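Local coordinates for KauB (Pseudomonas aeruginosa PAO1, PDB 6B4R), which probably oxidises a broad range of aldehydes, aminoaldehydes among them, to carboxylic acids with NAD(P)+ as the electron acceptor, at residues A22-E27 / V216-P221; N68-G73 / T184-I189; V160-V165 / M235-L240; A289-I294 / E324-W329; G370-L375 / Y382-I387. One frame throughout, in Å; residues are numbered along the deposited sequence.

Interaction 1 (A22-E27 / V216-P221); sequences AFVNGE and VFNVLP
N218 reaches across to the turn that follows V24 and takes the backbone N-H of N25 on its side-chain oxygen. Its CG lies beside its own backbone N and anti to the carbonyl carbon (chi1 -54°), which carries OD1 over to N25 N at 2.8 Å. The bond is almost straight, 172° at the hydrogen, and the donor sits nearly in line with the CG-OD1 bond rather than to one side of it. OD1 also lies 3.3 Å from V24 CA, while ND2 makes a weak bond to the carbonyl of G215. The grip falls on a type I' turn, V24 to E27, that links strand 22-24 to strand 27-29.

Beside it F23 and V219 form one antiparallel hydrogen-bonded pair: F23 N to V219 O is 3.0 Å, V219 N to F23 O 2.9 Å. F23 holds CG anti to its backbone N (chi1 -167°), and the ring edge passes the carbonyl of F217, with CD2 3.9 Å from F217 O; the ring itself packs on A204, Q205 and V208 of helix 198-210. Behind the backbone pair, L220 CD2 fits between V24 CG2, at 3.7 Å, and A22 CB, and A22 CB meets P221 CD at 3.7 Å. A62 and V65 of helix 56-72 cover L220 and N218 there.

With a single bridge and one side-chain amide doing the polar work, the small N-terminal hairpin is docked on the edge strand 217-219 by three good hydrogen bonds, and aliphatic contacts shield that buried join.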
# COMPACT_ATOMS: atom_id res chain seq x y z
N ALA A 22 -33.16 -9.96 24.18
CA ALA A 22 -31.79 -9.55 23.94
C ALA A 22 -30.91 -10.78 23.82
O ALA A 22 -31.30 -11.87 24.23
CB ALA A 22 -31.30 -8.66 25.08
N PHE A 23 -29.72 -10.61 23.24
CA PHE A 23 -28.79 -11.72 23.08
C PHE A 23 -27.45 -11.36 23.72
O PHE A 23 -26.65 -10.63 23.13
CB PHE A 23 -28.59 -12.06 21.61
CG PHE A 23 -27.89 -13.37 21.36
CD1 PHE A 23 -28.62 -14.54 21.24
CD2 PHE A 23 -26.51 -13.42 21.25
CE1 PHE A 23 -27.98 -15.75 21.01
CE2 PHE A 23 -25.87 -14.62 21.02
CZ PHE A 23 -26.60 -15.79 20.90
N VAL A 24 -27.22 -11.86 24.92
CA VAL A 24 -25.99 -11.56 25.65
C VAL A 24 -25.26 -12.84 26.06
O VAL A 24 -25.86 -13.74 26.63
CB VAL A 24 -26.26 -10.70 26.90
CG1 VAL A 24 -24.96 -10.35 27.60
CG2 VAL A 24 -27.03 -9.44 26.53
N ASN A 25 -23.96 -12.89 25.76
CA ASN A 25 -23.12 -14.02 26.13
C ASN A 25 -23.64 -15.35 25.58
O ASN A 25 -23.73 -16.34 26.30
CB ASN A 25 -22.95 -14.11 27.65
CG ASN A 25 -21.74 -14.93 28.06
OD1 ASN A 25 -20.83 -15.15 27.27
ND2 ASN A 25 -21.74 -15.39 29.31
N GLY A 26 -24.00 -15.35 24.30
CA GLY A 26 -24.40 -16.56 23.61
C GLY A 26 -25.80 -17.06 23.92
O GLY A 26 -26.20 -18.12 23.44
N GLU A 27 -26.54 -16.31 24.73
CA GLU A 27 -27.88 -16.73 25.14
C GLU A 27 -28.91 -15.61 25.00
O GLU A 27 -28.59 -14.43 25.13
CB GLU A 27 -27.87 -17.21 26.60
CG GLU A 27 -26.77 -18.20 26.95
CD GLU A 27 -26.95 -19.54 26.27
OE1 GLU A 27 -25.95 -20.29 26.15
OE2 GLU A 27 -28.08 -19.86 25.85
N VAL A 216 -18.82 -12.43 22.15
CA VAL A 216 -18.10 -11.66 21.15
C VAL A 216 -19.05 -10.78 20.35
O VAL A 216 -18.69 -9.67 19.93
CB VAL A 216 -17.28 -12.58 20.22
CG1 VAL A 216 -16.55 -11.76 19.15
CG2 VAL A 216 -16.28 -13.40 21.03
N PHE A 217 -20.27 -11.26 20.15
CA PHE A 217 -21.29 -10.49 19.45
C PHE A 217 -22.61 -10.48 20.23
O PHE A 217 -23.33 -11.48 20.27
CB PHE A 217 -21.48 -11.01 18.03
CG PHE A 217 -22.65 -10.42 17.30
CD1 PHE A 217 -22.94 -9.07 17.39
CD2 PHE A 217 -23.46 -11.22 16.51
CE1 PHE A 217 -24.03 -8.53 16.73
CE2 PHE A 217 -24.54 -10.68 15.84
CZ PHE A 217 -24.83 -9.34 15.95
N ASN A 218 -22.92 -9.34 20.83
CA ASN A 218 -24.11 -9.19 21.66
C ASN A 218 -25.10 -8.19 21.06
O ASN A 218 -24.71 -7.26 20.36
CB ASN A 218 -23.72 -8.76 23.07
CG ASN A 218 -22.69 -9.69 23.69
OD1 ASN A 218 -23.04 -10.68 24.34
ND2 ASN A 218 -21.41 -9.38 23.48
N VAL A 219 -26.39 -8.40 21.32
CA VAL A 219 -27.43 -7.53 20.78
C VAL A 219 -28.37 -7.03 21.87
O VAL A 219 -29.05 -7.82 22.52
CB VAL A 219 -28.24 -8.25 19.67
CG1 VAL A 219 -29.41 -7.39 19.22
CG2 VAL A 219 -27.36 -8.60 18.49
N LEU A 220 -28.40 -5.71 22.05
CA LEU A 220 -29.26 -5.09 23.06
C LEU A 220 -30.30 -4.18 22.42
O LEU A 220 -30.02 -3.03 22.11
CB LEU A 220 -28.43 -4.26 24.04
CG LEU A 220 -27.49 -4.99 25.01
CD1 LEU A 220 -26.78 -3.97 25.88
CD2 LEU A 220 -28.26 -5.99 25.86
N PRO A 221 -31.52 -4.71 22.23
CA PRO A 221 -32.62 -3.88 21.70
C PRO A 221 -33.13 -2.91 22.76
O PRO A 221 -32.98 -3.16 23.95
CB PRO A 221 -33.69 -4.92 21.35
CG PRO A 221 -33.43 -6.05 22.28
CD PRO A 221 -31.94 -6.10 22.49

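Interaction 2 (N68-G73 / T184-I189); sequences NAFDSG and TGNSVI. With EDO (1,2-ethanediol), chain E.
The last turn of helix 56-72 lies against the start of strand 187-191, its backbone nearest at F70 and S187, whose CA atoms are 5.8 Å apart; no hydrogen bond crosses between 68-73 and 184-189. F70 does most of the touching. Its CG is anti to the backbone N (chi1 177°), which swings the ring along the backbone of G185 and N186. The carbonyl oxygen of G185 meets the ring in plane at its edge, 3.7 Å from CD1 and equally near CE1, so the partly negative oxygen faces the partly positive C-H rim. P157 of strand 149-164 also packs on this ring.

S187 points its CB at the helix. OG, anti to the carbonyl carbon, lies 3.6 Å from F70 CB and 4.0 Å from A69 CB, and its hydrogen bond goes to the carbonyl of A66, one turn back in the helix. The hydroxyl thus ties strand to helix through a backbone oxygen while its flank rests on the carbons of A69 and F70. The amide of N186 is held from outside the two segments: OD1 takes the N-H of G159 and ND2 bonds to the carbonyl of Y487. At the solvent side D71 OD1 receives a weak bond of 3.0 Å from O1 of a 1,2-ethanediol molecule, probably from the crystallisation liquor, which is also bonded to another protein chain.

G185 ends helix 170-183 in a Schellman motif with positive phi, after which the chain enters the strand. Helix 56-72 here flanks the parallel strands 187-191 and 149-164, consistent with the Rossmann-like, nucleotide-binding domain of aldehyde dehydrogenases.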
# COMPACT_ATOMS: atom_id res chain seq x y z
N ASN A 68 -14.64 -9.49 28.75
CA ASN A 68 -14.09 -10.79 29.15
C ASN A 68 -13.83 -11.70 27.96
O ASN A 68 -12.84 -12.42 27.94
CB ASN A 68 -15.02 -11.48 30.15
CG ASN A 68 -15.13 -10.72 31.46
OD1 ASN A 68 -14.22 -9.99 31.84
ND2 ASN A 68 -16.25 -10.90 32.15
N ALA A 69 -14.73 -11.66 26.98
CA ALA A 69 -14.57 -12.45 25.77
C ALA A 69 -13.36 -11.96 24.98
O ALA A 69 -12.62 -12.76 24.40
CB ALA A 69 -15.83 -12.37 24.92
N PHE A 70 -13.15 -10.65 24.97
CA PHE A 70 -12.02 -10.08 24.26
C PHE A 70 -10.70 -10.45 24.93
O PHE A 70 -9.76 -10.89 24.27
CB PHE A 70 -12.15 -8.55 24.16
CG PHE A 70 -10.97 -7.89 23.50
CD1 PHE A 70 -10.83 -7.92 22.12
CD2 PHE A 70 -10.00 -7.26 24.26
CE1 PHE A 70 -9.74 -7.32 21.51
CE2 PHE A 70 -8.91 -6.66 23.66
CZ PHE A 70 -8.78 -6.69 22.28
N ASP A 71 -10.65 -10.28 26.25
CA ASP A 71 -9.44 -10.58 27.02
C ASP A 71 -9.08 -12.07 26.99
O ASP A 71 -7.90 -12.43 27.03
CB ASP A 71 -9.57 -10.09 28.46
CG ASP A 71 -9.49 -8.58 28.58
OD1 ASP A 71 -8.74 -7.96 27.80
OD2 ASP A 71 -10.16 -8.02 29.46
N SER A 72 -10.10 -12.92 26.92
CA SER A 72 -9.87 -14.37 26.88
C SER A 72 -9.12 -14.77 25.62
O SER A 72 -8.35 -15.73 25.63
CB SER A 72 -11.20 -15.12 26.96
OG SER A 72 -11.95 -14.96 25.76
N GLY A 73 -9.34 -14.04 24.53
CA GLY A 73 -8.62 -14.27 23.29
C GLY A 73 -9.22 -15.37 22.44
O GLY A 73 -8.61 -15.80 21.46
N THR A 184 -11.52 -7.90 12.61
CA THR A 184 -10.32 -7.43 13.28
C THR A 184 -10.12 -8.05 14.67
O THR A 184 -9.09 -7.85 15.31
CB THR A 184 -10.29 -5.89 13.39
OG1 THR A 184 -11.52 -5.42 13.95
CG2 THR A 184 -10.10 -5.26 12.01
N GLY A 185 -11.12 -8.80 15.13
CA GLY A 185 -11.01 -9.53 16.38
C GLY A 185 -11.62 -8.85 17.59
O GLY A 185 -11.36 -9.23 18.72
N ASN A 186 -12.45 -7.84 17.35
CA ASN A 186 -13.09 -7.11 18.44
C ASN A 186 -14.35 -7.81 18.96
O ASN A 186 -14.95 -8.64 18.27
CB ASN A 186 -13.45 -5.69 18.00
CG ASN A 186 -12.22 -4.84 17.75
OD1 ASN A 186 -11.57 -4.39 18.69
ND2 ASN A 186 -11.91 -4.61 16.49
N SER A 187 -14.74 -7.47 20.18
CA SER A 187 -16.04 -7.85 20.69
C SER A 187 -17.01 -6.71 20.40
O SER A 187 -16.68 -5.55 20.61
CB SER A 187 -15.97 -8.14 22.19
OG SER A 187 -15.18 -9.29 22.46
N VAL A 188 -18.19 -7.05 19.91
CA VAL A 188 -19.15 -6.05 19.46
C VAL A 188 -20.46 -6.12 20.23
O VAL A 188 -21.01 -7.21 20.43
CB VAL A 188 -19.44 -6.20 17.95
CG1 VAL A 188 -20.43 -5.13 17.49
CG2 VAL A 188 -18.16 -6.12 17.15
N ILE A 189 -20.96 -4.97 20.66
CA ILE A 189 -22.29 -4.86 21.23
C ILE A 189 -23.17 -4.04 20.31
O ILE A 189 -22.98 -2.83 20.17
CB ILE A 189 -22.27 -4.19 22.61
CG1 ILE A 189 -21.38 -4.98 23.57
CG2 ILE A 189 -23.69 -4.08 23.15
CD1 ILE A 189 -21.29 -4.35 24.94
C1 EDO E . -5.13 -6.97 29.50
O1 EDO E . -6.40 -7.59 29.72
C2 EDO E . -4.22 -7.26 30.69
O2 EDO E . -2.94 -6.65 30.46

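Interaction 3 (V160-V165 / M235-L240); sequences VVAAIV and MDVDTL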
# COMPACT_ATOMS: atom_id res chain seq x y z
N VAL A 160 -13.61 -3.44 22.80
CA VAL A 160 -15.07 -3.44 22.86
C VAL A 160 -15.67 -2.36 21.96
O VAL A 160 -15.38 -1.18 22.11
CB VAL A 160 -15.58 -3.24 24.30
CG1 VAL A 160 -17.09 -3.14 24.32
CG2 VAL A 160 -15.09 -4.37 25.20
N VAL A 161 -16.50 -2.79 21.02
CA VAL A 161 -17.10 -1.87 20.06
C VAL A 161 -18.62 -1.81 20.23
O VAL A 161 -19.29 -2.84 20.15
CB VAL A 161 -16.78 -2.27 18.61
CG1 VAL A 161 -17.46 -1.33 17.63
CG2 VAL A 161 -15.27 -2.30 18.38
N ALA A 162 -19.14 -0.61 20.45
CA ALA A 162 -20.58 -0.41 20.49
C ALA A 162 -21.05 0.09 19.13
O ALA A 162 -20.50 1.05 18.60
CB ALA A 162 -20.95 0.58 21.59
N ALA A 163 -22.06 -0.56 18.57
CA ALA A 163 -22.59 -0.17 17.27
C ALA A 163 -24.07 0.18 17.34
O ALA A 163 -24.90 -0.65 17.71
CB ALA A 163 -22.35 -1.27 16.25
N ILE A 164 -24.40 1.42 16.99
CA ILE A 164 -25.78 1.89 16.96
C ILE A 164 -26.23 2.05 15.51
O ILE A 164 -25.80 2.97 14.82
CB ILE A 164 -25.93 3.23 17.71
CG1 ILE A 164 -25.42 3.09 19.14
CG2 ILE A 164 -27.38 3.70 17.69
CD1 ILE A 164 -25.62 4.34 19.98
N VAL A 165 -27.10 1.15 15.06
CA VAL A 165 -27.50 1.11 13.65
C VAL A 165 -28.90 1.66 13.42
O VAL A 165 -29.77 1.52 14.28
CB VAL A 165 -27.39 -0.33 13.09
CG1 VAL A 165 -25.94 -0.79 13.09
CG2 VAL A 165 -28.26 -1.28 13.90
N MET A 235 -17.46 3.64 30.40
CA MET A 235 -16.03 3.91 30.53
C MET A 235 -15.14 2.78 30.00
O MET A 235 -13.92 2.93 29.94
CB MET A 235 -15.67 4.21 31.99
CG MET A 235 -16.37 5.42 32.58
SD MET A 235 -15.87 6.98 31.82
CE MET A 235 -14.14 7.05 32.29
N ASP A 236 -15.75 1.66 29.63
CA ASP A 236 -14.97 0.52 29.13
C ASP A 236 -15.29 0.19 27.67
O ASP A 236 -14.83 -0.83 27.15
CB ASP A 236 -15.15 -0.71 30.02
CG ASP A 236 -14.00 -1.69 29.90
OD1 ASP A 236 -12.84 -1.23 29.83
OD2 ASP A 236 -14.25 -2.91 29.86
N VAL A 237 -16.08 1.04 27.03
CA VAL A 237 -16.32 0.91 25.59
C VAL A 237 -15.25 1.69 24.84
O VAL A 237 -15.13 2.91 24.99
CB VAL A 237 -17.71 1.43 25.19
CG1 VAL A 237 -17.83 1.52 23.67
CG2 VAL A 237 -18.80 0.53 25.77
N ASP A 238 -14.47 0.99 24.02
CA ASP A 238 -13.32 1.58 23.35
C ASP A 238 -13.70 2.40 22.11
O ASP A 238 -13.06 3.40 21.80
CB ASP A 238 -12.32 0.50 22.95
CG ASP A 238 -11.72 -0.20 24.15
OD1 ASP A 238 -11.18 0.49 25.04
OD2 ASP A 238 -11.81 -1.45 24.21
N THR A 239 -14.74 1.96 21.42
CA THR A 239 -15.11 2.56 20.14
C THR A 239 -16.62 2.54 19.95
O THR A 239 -17.28 1.54 20.21
CB THR A 239 -14.43 1.82 18.96
OG1 THR A 239 -13.01 1.97 19.06
CG2 THR A 239 -14.90 2.37 17.62
N LEU A 240 -17.16 3.67 19.49
CA LEU A 240 -18.58 3.79 19.20
C LEU A 240 -18.76 4.14 17.72
O LEU A 240 -18.28 5.18 17.27
CB LEU A 240 -19.21 4.87 20.09
CG LEU A 240 -20.72 5.14 20.05
CD1 LEU A 240 -21.10 6.11 18.94
CD2 LEU A 240 -21.51 3.85 19.92
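L240 leans over the neighbouring strand and brings one methyl against A162. From CB, its CG stands anti to the backbone N (chi1 -176°), beside the carbonyl carbon; beyond CG the two methyls part, and CD2 is the branch that crosses. It comes within 3.3 Å of the carbonyl oxygen A162 O, packs on A162 CB at 3.7 Å, and reaches I164 CG1 and CD1, each 4.1 Å away, where the two side chains cross at a slant. A162 CB is shared: V237 CG1 touches it at 3.9 Å.

The two backbones run parallel here. V161 pairs with T239 and A162 with L240, and A162 N donates to T239 O at 2.9 Å. V160 O receives T239 N at 3.3 Å and, more weakly, D238 N. These are adjacent strands, 149-164 and 239-243, of the parallel core of a Rossmann-like sheet, the nucleotide-binding layer of the aldehyde dehydrogenase fold; on its other flank 149-164 pairs with 187-191. The side chain of L240 is about 10 Å from that of E267, the predicted active-site glutamate.

At the entrance to the pairing D238 folds back along V160. CG is anti to its carbonyl carbon (chi1 -64°), and OD2 accepts V160 N through its anti lone pair, the bond being 3.0 Å long and 171° at the hydrogen. The same OD2 forms a salt bridge with R67 of helix 56-72, whose positive charge would be expected to keep D238 ionised and which also forms a salt bridge with D236.

Interaction 4 (A289-I294 / E324-W329); sequences AAAGAI and EALKGW
Two helices of the domain that carries the catalytic cysteine in aldehyde dehydrogenases, 283-295 and 315-326, meet here across a face of small residues. The segment 324-329 includes the last turn of the second helix and a type I turn from L326 to W329 that leads the chain away. No hydrogen bond passes between the segments; the join is made by carbon packing.

A291 is the hub. Its methyl points at the second helix and meets A325 CB at 3.9 Å, with L326 N at the same distance. L326 keeps CG anti to its backbone N (chi1 -167°), which brings CD1 to A291 and I294: it lies 4.1 Å from A291 CB and 4.3 Å from I294 CG2. On its far flank L326 packs on P385 and I387 of strand 382-389.

Seen from A291 CB, W329 approaches roughly at right angles to A325 and L326. Its CG is beside the backbone N and anti to the carbonyl carbon (chi1 -60°), and this lays the indole along the helix at G292. The carbonyl oxygen of A291 stands over one face of the indole, while L326 O lies in plane at its edge. N340, V341 and A295 also touch the ring. The six-membered part of the indole passes the glycine backbone, with W329 CZ2 3.6 Å from G292 CA.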
# COMPACT_ATOMS: atom_id res chain seq x y z
N ALA A 289 -32.91 7.22 -13.42
CA ALA A 289 -32.04 7.18 -12.24
C ALA A 289 -32.45 8.24 -11.22
O ALA A 289 -32.39 7.99 -10.02
CB ALA A 289 -30.59 7.37 -12.65
N ALA A 290 -32.86 9.41 -11.70
CA ALA A 290 -33.28 10.50 -10.82
C ALA A 290 -34.52 10.11 -10.02
O ALA A 290 -34.58 10.33 -8.81
CB ALA A 290 -33.54 11.76 -11.63
N ALA A 291 -35.50 9.53 -10.70
CA ALA A 291 -36.72 9.09 -10.06
C ALA A 291 -36.42 8.00 -9.03
O ALA A 291 -36.93 8.03 -7.91
CB ALA A 291 -37.71 8.57 -11.09
N GLY A 292 -35.57 7.06 -9.42
CA GLY A 292 -35.17 5.98 -8.53
C GLY A 292 -34.35 6.47 -7.35
O GLY A 292 -34.36 5.86 -6.28
N ALA A 293 -33.65 7.59 -7.54
CA ALA A 293 -32.79 8.14 -6.49
C ALA A 293 -33.58 8.72 -5.32
O ALA A 293 -33.02 9.03 -4.28
CB ALA A 293 -31.85 9.18 -7.06
N ILE A 294 -34.89 8.87 -5.50
CA ILE A 294 -35.74 9.46 -4.46
C ILE A 294 -36.89 8.53 -4.05
O ILE A 294 -37.45 8.68 -2.97
CB ILE A 294 -36.30 10.84 -4.90
CG1 ILE A 294 -36.83 11.61 -3.69
CG2 ILE A 294 -37.37 10.67 -5.97
CD1 ILE A 294 -35.80 11.84 -2.60
N GLU A 324 -42.64 11.22 -15.56
CA GLU A 324 -43.12 9.98 -16.16
C GLU A 324 -42.48 8.76 -15.51
O GLU A 324 -43.15 7.78 -15.20
CB GLU A 324 -42.85 9.98 -17.67
CG GLU A 324 -43.30 8.71 -18.38
CD GLU A 324 -44.81 8.53 -18.37
OE1 GLU A 324 -45.54 9.55 -18.33
OE2 GLU A 324 -45.27 7.37 -18.41
N ALA A 325 -41.17 8.84 -15.29
CA ALA A 325 -40.42 7.73 -14.71
C ALA A 325 -40.83 7.46 -13.26
O ALA A 325 -40.67 6.35 -12.77
CB ALA A 325 -38.92 8.00 -14.79
N LEU A 326 -41.36 8.48 -12.59
CA LEU A 326 -41.75 8.35 -11.19
C LEU A 326 -43.02 7.52 -11.06
O LEU A 326 -43.26 6.91 -10.01
CB LEU A 326 -41.95 9.73 -10.55
CG LEU A 326 -42.05 9.71 -9.03
CD1 LEU A 326 -40.69 9.41 -8.41
CD2 LEU A 326 -42.62 11.01 -8.49
N LYS A 327 -43.82 7.49 -12.11
CA LYS A 327 -45.07 6.73 -12.12
C LYS A 327 -44.83 5.23 -11.92
O LYS A 327 -45.68 4.53 -11.39
CB LYS A 327 -45.82 6.96 -13.43
CG LYS A 327 -46.25 8.40 -13.67
CD LYS A 327 -47.00 8.53 -14.98
CE LYS A 327 -47.47 9.95 -15.21
NZ LYS A 327 -48.23 10.07 -16.48
N GLY A 328 -43.66 4.76 -12.35
CA GLY A 328 -43.31 3.36 -12.21
C GLY A 328 -43.10 2.95 -10.76
O GLY A 328 -43.10 1.77 -10.43
N TRP A 329 -42.93 3.94 -9.89
CA TRP A 329 -42.75 3.69 -8.47
C TRP A 329 -44.05 3.91 -7.70
O TRP A 329 -44.39 5.04 -7.35
CB TRP A 329 -41.64 4.59 -7.91
CG TRP A 329 -40.31 4.36 -8.56
CD1 TRP A 329 -39.86 4.92 -9.72
CD2 TRP A 329 -39.25 3.52 -8.08
NE1 TRP A 329 -38.59 4.47 -10.00
CE2 TRP A 329 -38.19 3.61 -9.01
CE3 TRP A 329 -39.10 2.70 -6.96
CZ2 TRP A 329 -37.00 2.91 -8.85
CZ3 TRP A 329 -37.91 2.00 -6.80
CH2 TRP A 329 -36.88 2.11 -7.74

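Interaction 5 (G370-L375 / Y382-I387); sequences GGKRTL and YVEPTI
K372 and E384 carry the ionic part of this hairpin contact. Their side chains lie alongside, pointing the same way; the lysine chain is bent at its last two torsions, which brings NZ back to E384 OE1 at 3.1 Å, on the syn lone pair of that oxygen. OE1 also receives a weak bond from K372 N.

Backbone hydrogen bonds join the strands: E384 N to K372 O is 3.1 Å and T374 N to Y382 O 3.1 Å, the latter donor standing above the carbonyl plane. R373 and V383 are an antiparallel non-hydrogen-bonded pair. A water adds a bridge, accepting from R373 NE and Y382 N and donating to T374 O at 2.9 Å. T386 OG1 gives its proton to E384 O and takes a weak bond from G371 N. A CA-H...O contact runs from G370 CA to P385 O at 3.6 Å.

Apolar contacts gather on Y382. L375 CD1 sits over one face of its ring, 4.0 Å from the centroid and 15° off the normal, a CH-pi contact, and L375 CB touches CD2 at 3.7 Å. T374 CG2 fits between Y382 CB and E384 CG. The phenol OH bonds to V43 O.

Two backbone bonds, supplemented by the water, the L375-Y382 contact and the K372-E384 salt bridge, thus join the hairpin strands. K372 is exposed and touches a crystal neighbour, so its ion pair may count for less in solution.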
# COMPACT_ATOMS: atom_id res chain seq x y z
N GLY A 370 -47.38 13.56 -6.96
CA GLY A 370 -47.65 13.04 -5.63
C GLY A 370 -48.06 14.10 -4.63
O GLY A 370 -48.84 15.00 -4.95
N GLY A 371 -47.55 13.98 -3.41
CA GLY A 371 -47.78 14.98 -2.38
C GLY A 371 -48.86 14.64 -1.37
O GLY A 371 -49.23 15.47 -0.54
N LYS A 372 -49.37 13.41 -1.43
CA LYS A 372 -50.45 13.00 -0.54
C LYS A 372 -50.18 11.66 0.13
O LYS A 372 -49.45 10.82 -0.41
CB LYS A 372 -51.78 12.93 -1.29
CG LYS A 372 -52.21 14.23 -1.96
CD LYS A 372 -53.54 14.08 -2.66
CE LYS A 372 -53.54 12.88 -3.61
NZ LYS A 372 -52.49 13.00 -4.66
N ARG A 373 -50.77 11.46 1.30
CA ARG A 373 -50.75 10.17 1.97
C ARG A 373 -51.64 9.20 1.19
O ARG A 373 -52.67 9.59 0.64
CB ARG A 373 -51.26 10.32 3.40
CG ARG A 373 -51.39 9.01 4.16
CD ARG A 373 -52.06 9.23 5.50
NE ARG A 373 -52.21 7.99 6.25
CZ ARG A 373 -52.80 7.91 7.44
NH1 ARG A 373 -53.31 9.00 8.00
NH2 ARG A 373 -52.89 6.74 8.07
N THR A 374 -51.24 7.93 1.14
CA THR A 374 -51.98 6.93 0.38
C THR A 374 -52.14 5.62 1.15
O THR A 374 -51.47 5.40 2.16
CB THR A 374 -51.32 6.66 -0.98
OG1 THR A 374 -52.08 5.67 -1.69
CG2 THR A 374 -49.90 6.15 -0.79
N LEU A 375 -53.04 4.77 0.66
CA LEU A 375 -53.31 3.46 1.26
C LEU A 375 -53.62 3.55 2.75
O LEU A 375 -53.19 2.70 3.53
CB LEU A 375 -52.14 2.51 1.01
CG LEU A 375 -51.88 2.16 -0.45
CD1 LEU A 375 -50.57 1.40 -0.59
CD2 LEU A 375 -53.04 1.35 -1.02
N TYR A 382 -48.29 5.08 4.44
CA TYR A 382 -47.73 5.22 3.10
C TYR A 382 -47.83 6.66 2.61
O TYR A 382 -48.79 7.37 2.93
CB TYR A 382 -48.46 4.31 2.11
CG TYR A 382 -48.45 2.84 2.46
CD1 TYR A 382 -47.59 1.96 1.83
CD2 TYR A 382 -49.31 2.33 3.43
CE1 TYR A 382 -47.57 0.61 2.14
CE2 TYR A 382 -49.30 0.99 3.76
CZ TYR A 382 -48.43 0.14 3.11
OH TYR A 382 -48.43 -1.20 3.43
N VAL A 383 -46.84 7.09 1.83
CA VAL A 383 -46.85 8.41 1.21
C VAL A 383 -46.35 8.32 -0.23
O VAL A 383 -45.33 7.68 -0.50
CB VAL A 383 -45.98 9.42 2.00
CG1 VAL A 383 -45.77 10.70 1.20
CG2 VAL A 383 -46.60 9.74 3.34
N GLU A 384 -47.07 8.95 -1.15
CA GLU A 384 -46.71 8.95 -2.57
C GLU A 384 -45.36 9.62 -2.80
O GLU A 384 -45.04 10.61 -2.15
CB GLU A 384 -47.78 9.68 -3.38
CG GLU A 384 -49.18 9.10 -3.25
CD GLU A 384 -50.23 10.01 -3.86
OE1 GLU A 384 -49.98 11.23 -3.97
OE2 GLU A 384 -51.31 9.51 -4.23
N PRO A 385 -44.57 9.08 -3.74
CA PRO A 385 -43.35 9.76 -4.19
C PRO A 385 -43.68 11.17 -4.69
O PRO A 385 -44.52 11.33 -5.57
CB PRO A 385 -42.87 8.88 -5.35
CG PRO A 385 -43.39 7.53 -5.02
CD PRO A 385 -44.73 7.77 -4.38
N THR A 386 -43.02 12.18 -4.13
CA THR A 386 -43.41 13.57 -4.35
C THR A 386 -42.31 14.40 -5.01
O THR A 386 -41.15 14.34 -4.61
CB THR A 386 -43.81 14.23 -3.01
OG1 THR A 386 -44.88 13.49 -2.42
CG2 THR A 386 -44.25 15.67 -3.23
N ILE A 387 -42.68 15.19 -6.02
CA ILE A 387 -41.74 16.10 -6.66
C ILE A 387 -42.21 17.55 -6.56
O ILE A 387 -43.33 17.88 -6.94
CB ILE A 387 -41.55 15.77 -8.15
CG1 ILE A 387 -41.10 14.32 -8.33
CG2 ILE A 387 -40.54 16.72 -8.78
CD1 ILE A 387 -40.92 13.93 -9.78
O HOH W 1 -51.12 5.27 5.08

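In the fold
Interactions 1, 2 and 3 cluster within 12 to 14 Å of each other, centre to centre, on parallel strands of one mixed sheet, in the order 217-219, 187-191, 149-164, 239-243; helix 56-72 packs on interactions 1 and 3 and supplies one side of interaction 2. Along the chain interaction 2 is nested inside the loop closed by interaction 1, and interaction 3 crosses both, so this domain is sewn together by sequence-distant segments. Interactions 4 and 5 follow later in the chain, their centres about 38 to 46 Å from that group, in the other mixed sheet's domain. Their own centres lie 13 Å apart and they touch. The two clusters thus mark the probable nucleotide-binding and catalytic domains.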